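Uncharacterized protein (Bacteroides fragilis, PDB 4OUQ) is of unknown function but belongs to the DUF4783 family, whose place in the NTF2 clan is consistent with a cone-shaped alpha+beta fold. Local coordinates at residues Val10-Gly15 with Phe85-Phe90. Numbering follows the deposited sequence.
Sequences VAFKKG and FRINCF
Phe12 reaches with its ring from helix 6-14 to Ile87 and Cys89 of strand 83-94, a helix-on-sheet contact consistent with the NTF2-like fold, in which helices pack against a curved sheet. Within 10-15, Phe12 alone touches 85-90; its ring, together with the side chains of Ile87 and Cys89, spans the 9.5 Å between the CA atoms of Phe12 and Ile87, the nearest pair across the two segments. Its CG stands anti to the carbonyl carbon (chi1 -86°), and the CZ end of the ring is the part that arrives at the strand. There CZ lies 3.9 Å from Ile87 CG2, while CE1 is 4.1 Å from the same methyl; the approach is oblique to the ring plane. Ile87 presents this methyl because CG2 is anti to its backbone N, with CG1 turned beside that N. Two residues further along the same side of the strand, Cys89 meets the ring differently, its sulfur sitting at the edge, close to the ring plane. Because two conformers were deposited for both Ile87 and Cys89, these distances describe one of them. All three are buried, and Phe12 makes apolar contacts with the other two; Leu20 of helix 17-21 and the ring of Phe60 also touch Phe12. The helix ends just beyond Phe12: Gly15, with positive phi (60°), closes a Schellman motif, its N hydrogen-bonded to Phe12 O at 3.1 Å. On the other side of CZ from CE1, Phe12 CE2 makes a loose contact, 4.4 Å from Cys89 SG.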
# COMPACT_ATOMS: atom_id res chain seq x y z
N VAL A 10 -3.54 -5.62 -7.53
CA VAL A 10 -4.44 -5.10 -8.57
C VAL A 10 -4.81 -3.67 -8.29
O VAL A 10 -4.80 -2.82 -9.17
CB VAL A 10 -5.72 -5.99 -8.70
CG1 VAL A 10 -6.73 -5.35 -9.63
CG2 VAL A 10 -5.31 -7.42 -9.14
N ALA A 11 -5.11 -3.37 -7.02
CA ALA A 11 -5.48 -1.99 -6.67
C ALA A 11 -4.33 -1.01 -6.90
O ALA A 11 -4.52 0.06 -7.46
CB ALA A 11 -5.97 -1.94 -5.23
N PHE A 12 -3.14 -1.39 -6.52
CA PHE A 12 -1.96 -0.52 -6.77
C PHE A 12 -1.71 -0.34 -8.25
O PHE A 12 -1.42 0.76 -8.70
CB PHE A 12 -0.73 -1.06 -6.10
CG PHE A 12 -0.57 -0.64 -4.64
CD1 PHE A 12 -0.28 0.72 -4.29
CD2 PHE A 12 -0.58 -1.55 -3.66
CE1 PHE A 12 -0.17 1.09 -2.95
CE2 PHE A 12 -0.40 -1.19 -2.30
CZ PHE A 12 -0.24 0.12 -1.97
N LYS A 13 -1.86 -1.41 -9.04
CA LYS A 13 -1.64 -1.32 -10.48
C LYS A 13 -2.57 -0.28 -11.17
O LYS A 13 -2.21 0.33 -12.23
CB LYS A 13 -1.86 -2.71 -11.11
CG LYS A 13 -0.69 -3.68 -10.96
CD LYS A 13 -1.05 -5.07 -11.48
CE LYS A 13 0.16 -5.98 -11.49
NZ LYS A 13 1.09 -5.61 -12.59
N LYS A 14 -3.76 -0.08 -10.60
CA LYS A 14 -4.75 0.89 -11.12
C LYS A 14 -4.77 2.25 -10.39
O LYS A 14 -5.49 3.18 -10.80
CB LYS A 14 -6.13 0.27 -11.02
CG LYS A 14 -6.25 -1.03 -11.76
CD LYS A 14 -7.67 -1.47 -11.91
CE LYS A 14 -8.25 -1.94 -10.60
NZ LYS A 14 -9.56 -2.53 -10.92
N GLY A 15 -4.02 2.37 -9.27
CA GLY A 15 -4.10 3.52 -8.43
C GLY A 15 -5.49 3.73 -7.88
O GLY A 15 -6.03 4.83 -7.89
N PHE A 85 7.87 5.29 -7.74
CA PHE A 85 7.87 5.22 -6.27
C PHE A 85 8.11 3.79 -5.86
O PHE A 85 7.50 2.87 -6.43
CB PHE A 85 6.53 5.70 -5.70
CG PHE A 85 6.22 7.16 -5.96
CD1 PHE A 85 5.76 7.58 -7.23
CD2 PHE A 85 6.40 8.13 -4.98
CE1 PHE A 85 5.49 8.90 -7.47
CE2 PHE A 85 6.09 9.43 -5.22
CZ PHE A 85 5.67 9.83 -6.47
N ARG A 86 8.85 3.62 -4.76
CA ARG A 86 9.06 2.35 -4.15
C ARG A 86 8.04 2.19 -3.02
O ARG A 86 7.88 3.08 -2.22
CB ARG A 86 10.43 2.29 -3.65
CG ARG A 86 11.45 1.84 -4.72
CD ARG A 86 11.65 0.31 -4.79
NE ARG A 86 12.16 -0.18 -3.51
CZ ARG A 86 11.39 -0.46 -2.49
NH1 ARG A 86 10.04 -0.61 -2.64
NH2 ARG A 86 11.94 -0.75 -1.35
N ILE A 87 7.30 1.10 -3.04
CA ILE A 87 6.19 0.82 -2.11
C ILE A 87 6.60 -0.41 -1.29
O ILE A 87 6.91 -1.50 -1.88
CB ILE A 87 4.84 0.44 -2.86
CG1 ILE A 87 4.45 1.45 -3.97
CG2 ILE A 87 3.69 0.33 -1.88
CD1 ILE A 87 4.50 2.90 -3.53
N ASN A 88 6.59 -0.27 0.03
CA ASN A 88 6.72 -1.41 0.91
C ASN A 88 5.49 -1.54 1.73
O ASN A 88 5.13 -0.63 2.46
CB ASN A 88 7.90 -1.26 1.79
CG ASN A 88 8.26 -2.55 2.46
OD1 ASN A 88 7.40 -3.39 2.76
ND2 ASN A 88 9.53 -2.73 2.69
N CYS A 89 4.77 -2.64 1.55
CA CYS A 89 3.50 -2.78 2.16
C CYS A 89 3.52 -4.06 3.07
O CYS A 89 3.99 -5.15 2.64
CB CYS A 89 2.42 -2.78 1.04
SG CYS A 89 0.72 -3.03 1.52
N PHE A 90 3.11 -3.88 4.33
CA PHE A 90 3.16 -4.89 5.31
C PHE A 90 1.78 -5.30 5.73
O PHE A 90 0.93 -4.47 5.84
CB PHE A 90 3.93 -4.41 6.55
CG PHE A 90 5.30 -3.90 6.23
CD1 PHE A 90 5.48 -2.58 5.79
CD2 PHE A 90 6.38 -4.72 6.31
CE1 PHE A 90 6.75 -2.13 5.46
CE2 PHE A 90 7.65 -4.25 5.96
CZ PHE A 90 7.82 -2.97 5.57